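Local coordinates for alpha-amylase (Eisenia fetida, PDB 6M4K), which probably catalyses the endohydrolysis of (1->4)-alpha-D-glucosidic linkages in polysaccharides of three or more (1->4)-alpha-linked glucose units, as a TIM-barrel enzyme of glycoside hydrolase family 13, at residues Phe7-Cys12 against Ala227-Tyr232; Leu22-Trp27 against Ser344-Pro349; Glu31-Trp36 against Glu385-Glu390. All coordinates share one frame; numbering follows the deposited sequence.

How the contacts relate
Followed from the N terminus, the chain lays down 7-12, 22-27 and 31-36 within its first few dozen residues, and each meets its partner only much later: 227-232, 344-349 and 385-390, in the same order. All three loops therefore cross one another and none lies within another. Contact 1 joins the N-terminal loop to the start of barrel strand 232-235. Contact 2 helps close the barrel by setting the end of strand 19-22 against that of 339-344, and contact 3 ties helix 27-39 to the turn before helix 389-401. Contacts 2 and 3 touch, Ser345 OG probably hydrogen-bonded to Glu385 OE2; contact 1 stands apart, its centre about 27 Å and 24 Å from theirs.

Contact 1: Phe7-Cys12 against Ala227-Tyr232; sequences FGSYYC and AGRNAY
Tyr10 sets its CB over the centre of the Tyr232 ring at the point where strand 232-235 of the TIM barrel begins, so the N-terminal loop packs against the end at which this strand starts. The CH-pi contact runs 3.5 Å from Tyr10 CB to the centroid of the Tyr232 ring, 12° off its normal. With CG lodged between backbone N and carbonyl carbon (chi1 56°), the Tyr10 ring lies beside that of Tyr232 and points the same way, the planes oblique. Their hydroxyls part company, Tyr10 OH bonding to Asp17 and Tyr232 OH to His339. Phe7 brings its ring beneath the amide of Asn230, the planes 24° apart, and ND2 stands over the ring centre while bonding to the carbonyl of Tyr6. At the edge of the same ring, Phe7 CD2 comes 3.4 Å from Ala231 O. In the conformer described, Arg229, bent at chi2, turns one guanidinium face to Tyr11 CB, offset toward the rim; this and its weak bond to Ser9 OG are doubtful, as arginine and serine each have two conformers. Water completes the join: one molecule donates to Ser9 O at 2.9 Å and to Asn230 O at 2.7 Å.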
loop_
_atom_site.group_PDB
_atom_site.type_symbol
_atom_site.label_atom_id
_atom_site.label_comp_id
_atom_site.label_asym_id
_atom_site.label_seq_id
_atom_site.Cartn_x
_atom_site.Cartn_y
_atom_site.Cartn_z
ATOM N N PHE A 7 -1.311 3.043 18.093
ATOM C CA PHE A 7 -0.217 2.839 17.148
ATOM C C PHE A 7 -0.506 3.398 15.758
ATOM O O PHE A 7 0.244 3.099 14.818
ATOM C CB PHE A 7 0.150 1.351 17.087
ATOM C CG PHE A 7 0.660 0.809 18.400
ATOM C CD1 PHE A 7 -0.223 0.432 19.399
ATOM C CD2 PHE A 7 2.024 0.687 18.630
ATOM C CE1 PHE A 7 0.253 -0.053 20.622
ATOM C CE2 PHE A 7 2.503 0.200 19.843
ATOM C CZ PHE A 7 1.614 -0.169 20.837
ATOM N N GLY A 8 -1.551 4.207 15.594
ATOM C CA GLY A 8 -1.920 4.699 14.279
ATOM C C GLY A 8 -1.238 5.969 13.829
ATOM O O GLY A 8 -1.518 6.459 12.728
ATOM N N SER A 9 -0.339 6.532 14.626
ATOM C CA SER A 9 0.393 7.721 14.220
ATOM C C SER A 9 1.732 7.314 13.619
ATOM O O SER A 9 2.426 6.441 14.146
ATOM C CB SER A 9 0.605 8.670 15.402
ATOM O OG SER A 9 1.498 8.114 16.348
ATOM N N TYR A 10 2.078 7.932 12.500
ATOM C CA TYR A 10 3.341 7.682 11.832
ATOM C C TYR A 10 4.203 8.929 11.923
ATOM O O TYR A 10 3.745 10.003 12.324
ATOM C CB TYR A 10 3.127 7.241 10.383
ATOM C CG TYR A 10 2.313 8.196 9.550
ATOM C CD1 TYR A 10 0.927 8.146 9.547
ATOM C CD2 TYR A 10 2.932 9.144 8.759
ATOM C CE1 TYR A 10 0.183 9.007 8.781
ATOM C CE2 TYR A 10 2.197 10.010 7.981
ATOM C CZ TYR A 10 0.820 9.942 8.003
ATOM O OH TYR A 10 0.087 10.802 7.234
ATOM N N TYR A 11 5.470 8.769 11.581
ATOM C CA TYR A 11 6.469 9.813 11.746
ATOM C C TYR A 11 7.171 10.031 10.417
ATOM O O TYR A 11 7.742 9.095 9.852
ATOM C CB TYR A 11 7.490 9.406 12.806
ATOM C CG TYR A 11 8.545 10.451 13.031
ATOM C CD1 TYR A 11 8.250 11.602 13.749
ATOM C CD2 TYR A 11 9.827 10.302 12.523
ATOM C CE1 TYR A 11 9.197 12.577 13.956
ATOM C CE2 TYR A 11 10.790 11.283 12.731
ATOM C CZ TYR A 11 10.463 12.414 13.456
ATOM O OH TYR A 11 11.398 13.399 13.684
ATOM N N CYS A 12 7.149 11.262 9.930
ATOM C CA CYS A 12 7.784 11.603 8.670
ATOM C C CYS A 12 8.614 12.864 8.837
ATOM O O CYS A 12 8.329 13.706 9.699
ATOM C CB CYS A 12 6.736 11.882 7.577
ATOM S SG CYS A 12 5.730 10.470 7.110
ATOM N N ALA A 227 11.842 10.458 21.208
ATOM C CA ALA A 227 11.648 9.640 22.394
ATOM C C ALA A 227 10.161 9.500 22.698
ATOM O O ALA A 227 9.363 10.400 22.437
ATOM C CB ALA A 227 12.375 10.258 23.593
ATOM N N GLY A 228 9.791 8.337 23.219
ATOM C CA GLY A 228 8.420 8.094 23.629
ATOM C C GLY A 228 7.428 7.903 22.502
ATOM O O GLY A 228 6.242 8.204 22.673
ATOM N N ARG A 229 7.873 7.380 21.363
ATOM C CA ARG A 229 7.027 7.210 20.192
ATOM C C ARG A 229 6.781 5.728 19.941
ATOM O O ARG A 229 7.729 4.936 19.863
ATOM C CB ARG A 229 7.695 7.838 18.971
ATOM C CG ARG A 229 6.767 8.038 17.811
ATOM C CD ARG A 229 5.679 9.021 18.189
ATOM N NE ARG A 229 4.660 9.087 17.153
ATOM C CZ ARG A 229 4.586 10.060 16.255
ATOM N NH1 ARG A 229 5.464 11.053 16.288
ATOM N NH2 ARG A 229 3.628 10.042 15.337
ATOM N N ASN A 230 5.514 5.357 19.797
ATOM C CA ASN A 230 5.170 3.993 19.432
ATOM C C ASN A 230 5.442 3.764 17.950
ATOM O O ASN A 230 5.390 4.694 17.137
ATOM C CB ASN A 230 3.682 3.746 19.670
ATOM C CG ASN A 230 3.290 3.822 21.137
ATOM O OD1 ASN A 230 4.102 3.566 22.028
ATOM N ND2 ASN A 230 2.032 4.132 21.388
ATOM N N ALA A 231 5.721 2.507 17.605
ATOM C CA ALA A 231 5.801 2.115 16.202
ATOM C C ALA A 231 4.491 2.435 15.492
ATOM O O ALA A 231 3.418 2.475 16.103
ATOM C CB ALA A 231 6.062 0.612 16.121
ATOM N N TYR A 232 4.582 2.673 14.184
ATOM C CA TYR A 232 3.386 2.829 13.366
ATOM C C TYR A 232 2.840 1.458 12.978
ATOM O O TYR A 232 3.568 0.629 12.430
ATOM C CB TYR A 232 3.752 3.595 12.098
ATOM C CG TYR A 232 2.622 3.857 11.118
ATOM C CD1 TYR A 232 1.341 4.180 11.550
ATOM C CD2 TYR A 232 2.865 3.833 9.737
ATOM C CE1 TYR A 232 0.328 4.463 10.643
ATOM C CE2 TYR A 232 1.858 4.108 8.824
ATOM C CZ TYR A 232 0.595 4.423 9.280
ATOM O OH TYR A 232 -0.432 4.715 8.400
HETATM O O HOH W 1 3.502 6.877 18.260
HETATM O O HOH W 2 5.197 6.164 14.823
HETATM O O HOH W 3 2.186 5.036 16.473
HETATM O O HOH W 4 4.777 12.559 14.023
#

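Contact 2: Leu22-Trp27 against Ser344-Pro349; sequences LFEWKW and SSYNWP. With SO4 (sulfate ion), chain G.
Leu22 and Ser344 stand side by side where the first and last strands of the TIM barrel, 19-22 and 339-344, close the cylinder. The backbone link is a parallel bridge with their CA atoms 5.2 Å apart, followed by a weak bond of 3.4 Å from Phe23 N to Ser344 O. The chain turns at once, Leu22 to Trp25 forming a type II beta turn closed by Trp25 N to Leu22 O.

Apolar contacts come next. The rings of Phe23 and Tyr346 are nearly parallel, 6° apart, yet slid so far that they barely overlap; they touch through one corner each, Phe23 CE2 to Tyr346 CE2 at 3.3 Å. Phe23 reaches this place with CG anti to the backbone N (chi1 176°). Glu24 CG lies over the Phe23 ring and also meets the edge of Tyr346, while the carboxylate pairs with Arg66. Leu22 CD2 rests on the Trp25 indole and reaches Ser344 CB at 3.8 Å.

Water handles much of the polar exchange. One molecule donates to Phe23 O and Ser344 O; a second accepts from Trp25 NE1 and donates to Ser345 O.

Away from the seam, Lys26 NZ donates to a sulfate oxygen, O3, at 2.8 Å, the ion probably coming from the crystallisation liquor, and forms a salt bridge with Asp374. Leucine in this position would probably leave Asp374 without its charged mate and the sulfate held less firmly. The chemistry implies a seam with few direct polar bonds, in which aromatic packing and bridging waters take over as the strands give way to loops.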
loop_
_atom_site.group_PDB
_atom_site.type_symbol
_atom_site.label_atom_id
_atom_site.label_comp_id
_atom_site.label_asym_id
_atom_site.label_seq_id
_atom_site.Cartn_x
_atom_site.Cartn_y
_atom_site.Cartn_z
ATOM N N LEU A 22 7.439 -1.268 -2.088
ATOM C CA LEU A 22 8.439 -1.757 -3.042
ATOM C C LEU A 22 8.388 -3.289 -3.031
ATOM O O LEU A 22 9.223 -3.984 -2.449
ATOM C CB LEU A 22 9.812 -1.175 -2.723
ATOM C CG LEU A 22 9.934 0.343 -2.881
ATOM C CD1 LEU A 22 11.344 0.801 -2.515
ATOM C CD2 LEU A 22 9.596 0.781 -4.298
ATOM N N PHE A 23 7.354 -3.806 -3.694
ATOM C CA PHE A 23 6.966 -5.213 -3.603
ATOM C C PHE A 23 8.054 -6.111 -4.195
ATOM O O PHE A 23 8.416 -5.975 -5.372
ATOM C CB PHE A 23 5.647 -5.360 -4.365
ATOM C CG PHE A 23 5.118 -6.767 -4.474
ATOM C CD1 PHE A 23 4.901 -7.555 -3.353
ATOM C CD2 PHE A 23 4.766 -7.278 -5.724
ATOM C CE1 PHE A 23 4.367 -8.840 -3.466
ATOM C CE2 PHE A 23 4.233 -8.564 -5.842
ATOM C CZ PHE A 23 4.045 -9.341 -4.723
ATOM N N GLU A 24 8.591 -7.009 -3.369
ATOM C CA GLU A 24 9.627 -7.968 -3.745
ATOM C C GLU A 24 10.958 -7.325 -4.117
ATOM O O GLU A 24 11.854 -8.023 -4.623
ATOM C CB GLU A 24 9.173 -8.960 -4.828
ATOM C CG GLU A 24 8.153 -9.986 -4.359
ATOM C CD GLU A 24 8.771 -11.219 -3.715
ATOM O OE1 GLU A 24 9.987 -11.231 -3.417
ATOM O OE2 GLU A 24 8.030 -12.197 -3.512
ATOM N N TRP A 25 11.152 -6.036 -3.858
ATOM C CA TRP A 25 12.473 -5.454 -4.059
ATOM C C TRP A 25 13.472 -6.023 -3.052
ATOM O O TRP A 25 13.147 -6.232 -1.866
ATOM C CB TRP A 25 12.437 -3.935 -3.908
ATOM C CG TRP A 25 11.791 -3.195 -5.048
ATOM C CD1 TRP A 25 10.654 -3.546 -5.743
ATOM C CD2 TRP A 25 12.236 -1.959 -5.617
ATOM N NE1 TRP A 25 10.374 -2.593 -6.700
ATOM C CE2 TRP A 25 11.340 -1.620 -6.653
ATOM C CE3 TRP A 25 13.314 -1.103 -5.356
ATOM C CZ2 TRP A 25 11.492 -0.466 -7.422
ATOM C CZ3 TRP A 25 13.462 0.035 -6.128
ATOM C CH2 TRP A 25 12.558 0.345 -7.137
ATOM N N LYS A 26 14.702 -6.237 -3.520
ATOM C CA LYS A 26 15.802 -6.629 -2.645
ATOM C C LYS A 26 16.240 -5.462 -1.761
ATOM O O LYS A 26 16.080 -4.287 -2.109
ATOM C CB LYS A 26 17.012 -7.084 -3.468
ATOM C CG LYS A 26 16.818 -8.401 -4.206
ATOM C CD LYS A 26 18.108 -8.857 -4.896
ATOM C CE LYS A 26 18.520 -7.896 -5.997
ATOM N NZ LYS A 26 19.607 -8.511 -6.829
ATOM N N TRP A 27 16.830 -5.808 -0.613
ATOM C CA TRP A 27 17.264 -4.779 0.328
ATOM C C TRP A 27 18.299 -3.846 -0.290
ATOM O O TRP A 27 18.273 -2.632 -0.050
ATOM C CB TRP A 27 17.801 -5.400 1.613
ATOM C CG TRP A 27 16.903 -6.394 2.288
ATOM C CD1 TRP A 27 17.306 -7.466 3.012
ATOM C CD2 TRP A 27 15.458 -6.411 2.332
ATOM N NE1 TRP A 27 16.231 -8.159 3.496
ATOM C CE2 TRP A 27 15.081 -7.535 3.094
ATOM C CE3 TRP A 27 14.453 -5.610 1.776
ATOM C CZ2 TRP A 27 13.744 -7.873 3.329
ATOM C CZ3 TRP A 27 13.130 -5.945 2.009
ATOM C CH2 TRP A 27 12.790 -7.066 2.779
ATOM N N SER A 344 4.145 -0.321 -5.945
ATOM C CA SER A 344 5.214 -0.366 -6.937
ATOM C C SER A 344 5.411 -1.821 -7.336
ATOM O O SER A 344 5.735 -2.662 -6.490
ATOM C CB SER A 344 6.514 0.253 -6.413
ATOM O OG SER A 344 7.382 0.543 -7.499
ATOM N N SER A 345 5.196 -2.111 -8.622
ATOM C CA SER A 345 4.952 -3.469 -9.092
ATOM C C SER A 345 6.059 -3.998 -9.993
ATOM O O SER A 345 6.901 -3.255 -10.510
ATOM C CB SER A 345 3.658 -3.513 -9.909
ATOM O OG SER A 345 2.593 -2.905 -9.208
ATOM N N TYR A 346 5.987 -5.307 -10.226
ATOM C CA TYR A 346 6.708 -5.923 -11.324
ATOM C C TYR A 346 5.720 -6.504 -12.331
ATOM O O TYR A 346 4.576 -6.823 -12.010
ATOM C CB TYR A 346 7.689 -6.989 -10.824
ATOM C CG TYR A 346 7.092 -8.165 -10.065
ATOM C CD1 TYR A 346 6.478 -9.211 -10.749
ATOM C CD2 TYR A 346 7.182 -8.255 -8.673
ATOM C CE1 TYR A 346 5.960 -10.295 -10.079
ATOM C CE2 TYR A 346 6.667 -9.345 -7.992
ATOM C CZ TYR A 346 6.059 -10.370 -8.697
ATOM O OH TYR A 346 5.572 -11.455 -8.018
ATOM N N ASN A 347 6.195 -6.658 -13.565
ATOM C CA ASN A 347 5.404 -7.261 -14.627
ATOM C C ASN A 347 5.433 -8.780 -14.515
ATOM O O ASN A 347 6.401 -9.375 -14.043
ATOM C CB ASN A 347 5.976 -6.822 -15.976
ATOM C CG ASN A 347 4.966 -6.904 -17.104
ATOM O OD1 ASN A 347 3.800 -7.217 -16.899
ATOM N ND2 ASN A 347 5.423 -6.598 -18.315
ATOM N N TRP A 348 4.357 -9.406 -14.960
ATOM C CA TRP A 348 4.285 -10.857 -15.000
ATOM C C TRP A 348 3.297 -11.231 -16.089
ATOM O O TRP A 348 2.526 -10.380 -16.548
ATOM C CB TRP A 348 3.873 -11.445 -13.637
ATOM C CG TRP A 348 2.390 -11.422 -13.349
ATOM C CD1 TRP A 348 1.496 -12.450 -13.532
ATOM C CD2 TRP A 348 1.630 -10.327 -12.809
ATOM N NE1 TRP A 348 0.233 -12.055 -13.142
ATOM C CE2 TRP A 348 0.290 -10.758 -12.701
ATOM C CE3 TRP A 348 1.956 -9.023 -12.404
ATOM C CZ2 TRP A 348 -0.718 -9.936 -12.210
ATOM C CZ3 TRP A 348 0.942 -8.207 -11.910
ATOM C CH2 TRP A 348 -0.375 -8.671 -11.825
ATOM N N PRO A 349 3.330 -12.513 -16.581
ATOM C CA PRO A 349 2.451 -12.867 -17.716
ATOM C C PRO A 349 1.012 -13.108 -17.282
ATOM O O PRO A 349 0.485 -14.231 -17.315
ATOM C CB PRO A 349 3.127 -14.130 -18.265
ATOM C CG PRO A 349 3.703 -14.774 -17.049
ATOM C CD PRO A 349 4.226 -13.625 -16.211
HETATM S S SO4 G . 22.019 -8.623 -3.890
HETATM O O1 SO4 G . 21.348 -9.360 -2.831
HETATM O O2 SO4 G . 21.426 -7.298 -3.946
HETATM O O3 SO4 G . 21.774 -9.281 -5.171
HETATM O O4 SO4 G . 23.451 -8.540 -3.603
HETATM O O HOH W 5 7.881 -4.175 -7.481
HETATM O O HOH W 6 8.603 -1.476 -9.169
#

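Contact 3: Glu31-Trp36 against Glu385-Glu390; sequences ERECQW and EHRWRE
Glu33 and Arg387 approach from opposite directions and meet side-on, the guanidinium offering NE and NH2 to the two carboxylate oxygens. The NE bond to Glu33 OE2 is 2.9 Å long and nearly straight, at 171°, and arrives on the syn side; NH2 reaches OE1 at 2.9 Å, also syn but clearly tilted out of the carboxylate plane. His386 takes up the other side of OE2: its NE2 donates from the anti side at 2.7 Å, somewhat above the carboxylate plane, with the oxygen near that of the imidazole. Thus two donors grip OE2, which Glu33 brings there by a bend at chi2 (71°). Since ND1 is hydrogen-bonded to Ser344 OG, the imidazole is held at both nitrogens.

Trp36 spreads its indole over the same arginine. The guanidinium lies flat on it, planes 10° apart, with CZ 3.7 Å from the centroid of the five-membered ring, a cation-pi stack; further back along the extended chain, Arg387 CG sits over the six-membered ring in a CH-pi contact. His386 turns its edge toward the Trp36 face in an offset edge-to-face pair.

Arg387 is thus held at its edge by the carboxylate and on one face by the indole. The cluster joins helix 27-39 to the 3-10 turn 385-387 just ahead of helix 389-401, with His386 resting on strand 19-22 and Trp388 packing on helix 322-334.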
loop_
_atom_site.group_PDB
_atom_site.type_symbol
_atom_site.label_atom_id
_atom_site.label_comp_id
_atom_site.label_asym_id
_atom_site.label_seq_id
_atom_site.Cartn_x
_atom_site.Cartn_y
_atom_site.Cartn_z
ATOM N N GLU A 31 17.723 0.135 -0.488
ATOM C CA GLU A 31 18.732 1.015 0.084
ATOM C C GLU A 31 19.137 2.111 -0.896
ATOM O O GLU A 31 19.217 3.290 -0.526
ATOM C CB GLU A 31 19.941 0.190 0.520
ATOM C CG GLU A 31 21.014 1.026 1.195
ATOM C CD GLU A 31 22.177 0.215 1.717
ATOM O OE1 GLU A 31 22.216 -1.006 1.501
ATOM O OE2 GLU A 31 23.063 0.820 2.359
ATOM N N ARG A 32 19.384 1.745 -2.157
ATOM C CA ARG A 32 19.705 2.755 -3.164
ATOM C C ARG A 32 18.501 3.638 -3.461
ATOM O O ARG A 32 18.637 4.858 -3.615
ATOM C CB ARG A 32 20.200 2.087 -4.445
ATOM C CG ARG A 32 21.437 1.234 -4.257
ATOM C CD ARG A 32 22.089 0.883 -5.580
ATOM N NE ARG A 32 22.934 -0.302 -5.461
ATOM C CZ ARG A 32 22.507 -1.539 -5.686
ATOM N NH1 ARG A 32 21.249 -1.749 -6.050
ATOM N NH2 ARG A 32 23.335 -2.567 -5.553
ATOM N N GLU A 33 17.313 3.043 -3.534
ATOM C CA GLU A 33 16.118 3.799 -3.881
ATOM C C GLU A 33 15.798 4.879 -2.855
ATOM O O GLU A 33 15.147 5.867 -3.194
ATOM C CB GLU A 33 14.934 2.843 -4.032
ATOM C CG GLU A 33 13.741 3.457 -4.744
ATOM C CD GLU A 33 13.986 3.685 -6.227
ATOM O OE1 GLU A 33 15.088 3.360 -6.733
ATOM O OE2 GLU A 33 13.059 4.179 -6.898
ATOM N N CYS A 34 16.238 4.712 -1.604
ATOM C CA CYS A 34 15.914 5.705 -0.586
ATOM C C CYS A 34 16.425 7.094 -0.947
ATOM O O CYS A 34 15.783 8.084 -0.594
ATOM C CB CYS A 34 16.377 5.239 0.799
ATOM S SG CYS A 34 15.211 4.030 1.475
ATOM N N GLN A 35 17.536 7.195 -1.683
ATOM C CA GLN A 35 18.003 8.507 -2.122
ATOM C C GLN A 35 17.003 9.141 -3.080
ATOM O O GLN A 35 16.650 10.319 -2.943
ATOM C CB GLN A 35 19.380 8.406 -2.779
ATOM C CG GLN A 35 19.960 9.764 -3.154
ATOM C CD GLN A 35 20.205 10.640 -1.940
ATOM O OE1 GLN A 35 21.157 10.420 -1.190
ATOM N NE2 GLN A 35 19.343 11.628 -1.730
ATOM N N TRP A 36 16.554 8.372 -4.079
ATOM C CA TRP A 36 15.555 8.867 -5.020
ATOM C C TRP A 36 14.266 9.242 -4.295
ATOM O O TRP A 36 13.676 10.299 -4.553
ATOM C CB TRP A 36 15.293 7.803 -6.101
ATOM C CG TRP A 36 14.475 8.334 -7.248
ATOM C CD1 TRP A 36 14.947 8.804 -8.449
ATOM C CD2 TRP A 36 13.049 8.490 -7.290
ATOM N NE1 TRP A 36 13.899 9.229 -9.230
ATOM C CE2 TRP A 36 12.723 9.052 -8.545
ATOM C CE3 TRP A 36 12.014 8.196 -6.394
ATOM C CZ2 TRP A 36 11.404 9.346 -8.919
ATOM C CZ3 TRP A 36 10.707 8.485 -6.760
ATOM C CH2 TRP A 36 10.412 9.059 -8.015
ATOM N N GLU A 385 5.921 2.348 -10.552
ATOM C CA GLU A 385 4.874 3.373 -10.574
ATOM C C GLU A 385 5.270 4.621 -9.796
ATOM O O GLU A 385 4.893 5.737 -10.161
ATOM C CB GLU A 385 3.573 2.818 -9.975
ATOM C CG GLU A 385 2.877 1.732 -10.788
ATOM C CD GLU A 385 3.256 0.329 -10.359
ATOM O OE1 GLU A 385 4.458 0.051 -10.164
ATOM O OE2 GLU A 385 2.339 -0.498 -10.213
ATOM N N HIS A 386 5.981 4.449 -8.682
ATOM C CA HIS A 386 6.340 5.595 -7.853
ATOM C C HIS A 386 7.301 6.538 -8.561
ATOM O O HIS A 386 7.414 7.702 -8.163
ATOM C CB HIS A 386 6.946 5.110 -6.535
ATOM C CG HIS A 386 8.265 4.436 -6.701
ATOM N ND1 HIS A 386 8.398 3.170 -7.233
ATOM C CD2 HIS A 386 9.518 4.869 -6.431
ATOM C CE1 HIS A 386 9.679 2.850 -7.271
ATOM N NE2 HIS A 386 10.379 3.865 -6.793
ATOM N N ARG A 387 7.987 6.055 -9.604
ATOM C CA ARG A 387 8.850 6.873 -10.446
ATOM C C ARG A 387 8.159 7.426 -11.689
ATOM O O ARG A 387 8.814 8.114 -12.483
ATOM C CB ARG A 387 10.095 6.086 -10.871
ATOM C CG ARG A 387 11.107 5.793 -9.774
ATOM C CD ARG A 387 12.496 5.722 -10.389
ATOM N NE ARG A 387 13.545 5.350 -9.451
ATOM C CZ ARG A 387 14.834 5.567 -9.691
ATOM N NH1 ARG A 387 15.199 6.163 -10.821
ATOM N NH2 ARG A 387 15.755 5.208 -8.807
ATOM N N TRP A 388 6.877 7.145 -11.904
ATOM C CA TRP A 388 6.169 7.779 -13.010
ATOM C C TRP A 388 5.982 9.254 -12.698
ATOM O O TRP A 388 5.597 9.616 -11.583
ATOM C CB TRP A 388 4.792 7.149 -13.196
ATOM C CG TRP A 388 4.767 5.701 -13.619
ATOM C CD1 TRP A 388 5.825 4.854 -13.759
ATOM C CD2 TRP A 388 3.599 4.944 -13.948
ATOM N NE1 TRP A 388 5.385 3.604 -14.162
ATOM C CE2 TRP A 388 4.019 3.642 -14.284
ATOM C CE3 TRP A 388 2.235 5.249 -13.996
ATOM C CZ2 TRP A 388 3.123 2.649 -14.672
ATOM C CZ3 TRP A 388 1.346 4.259 -14.371
ATOM C CH2 TRP A 388 1.795 2.975 -14.704
ATOM N N ARG A 389 6.219 10.114 -13.694
ATOM C CA ARG A 389 6.101 11.550 -13.464
ATOM C C ARG A 389 4.712 11.921 -12.959
ATOM O O ARG A 389 4.569 12.789 -12.086
ATOM C CB ARG A 389 6.429 12.335 -14.744
ATOM C CG ARG A 389 6.365 13.861 -14.576
ATOM C CD ARG A 389 6.471 14.578 -15.929
ATOM N NE ARG A 389 5.281 14.267 -16.707
ATOM C CZ ARG A 389 5.224 13.383 -17.693
ATOM N NH1 ARG A 389 6.314 12.735 -18.097
ATOM N NH2 ARG A 389 4.052 13.154 -18.278
ATOM N N GLU A 390 3.667 11.297 -13.514
ATOM C CA GLU A 390 2.313 11.616 -13.084
ATOM C C GLU A 390 2.122 11.309 -11.606
ATOM O O GLU A 390 1.377 12.017 -10.915
ATOM C CB GLU A 390 1.299 10.854 -13.937
ATOM C CG GLU A 390 1.375 11.164 -15.446
ATOM C CD GLU A 390 2.309 10.245 -16.233
ATOM O OE1 GLU A 390 3.228 9.623 -15.656
ATOM O OE2 GLU A 390 2.110 10.131 -17.464
#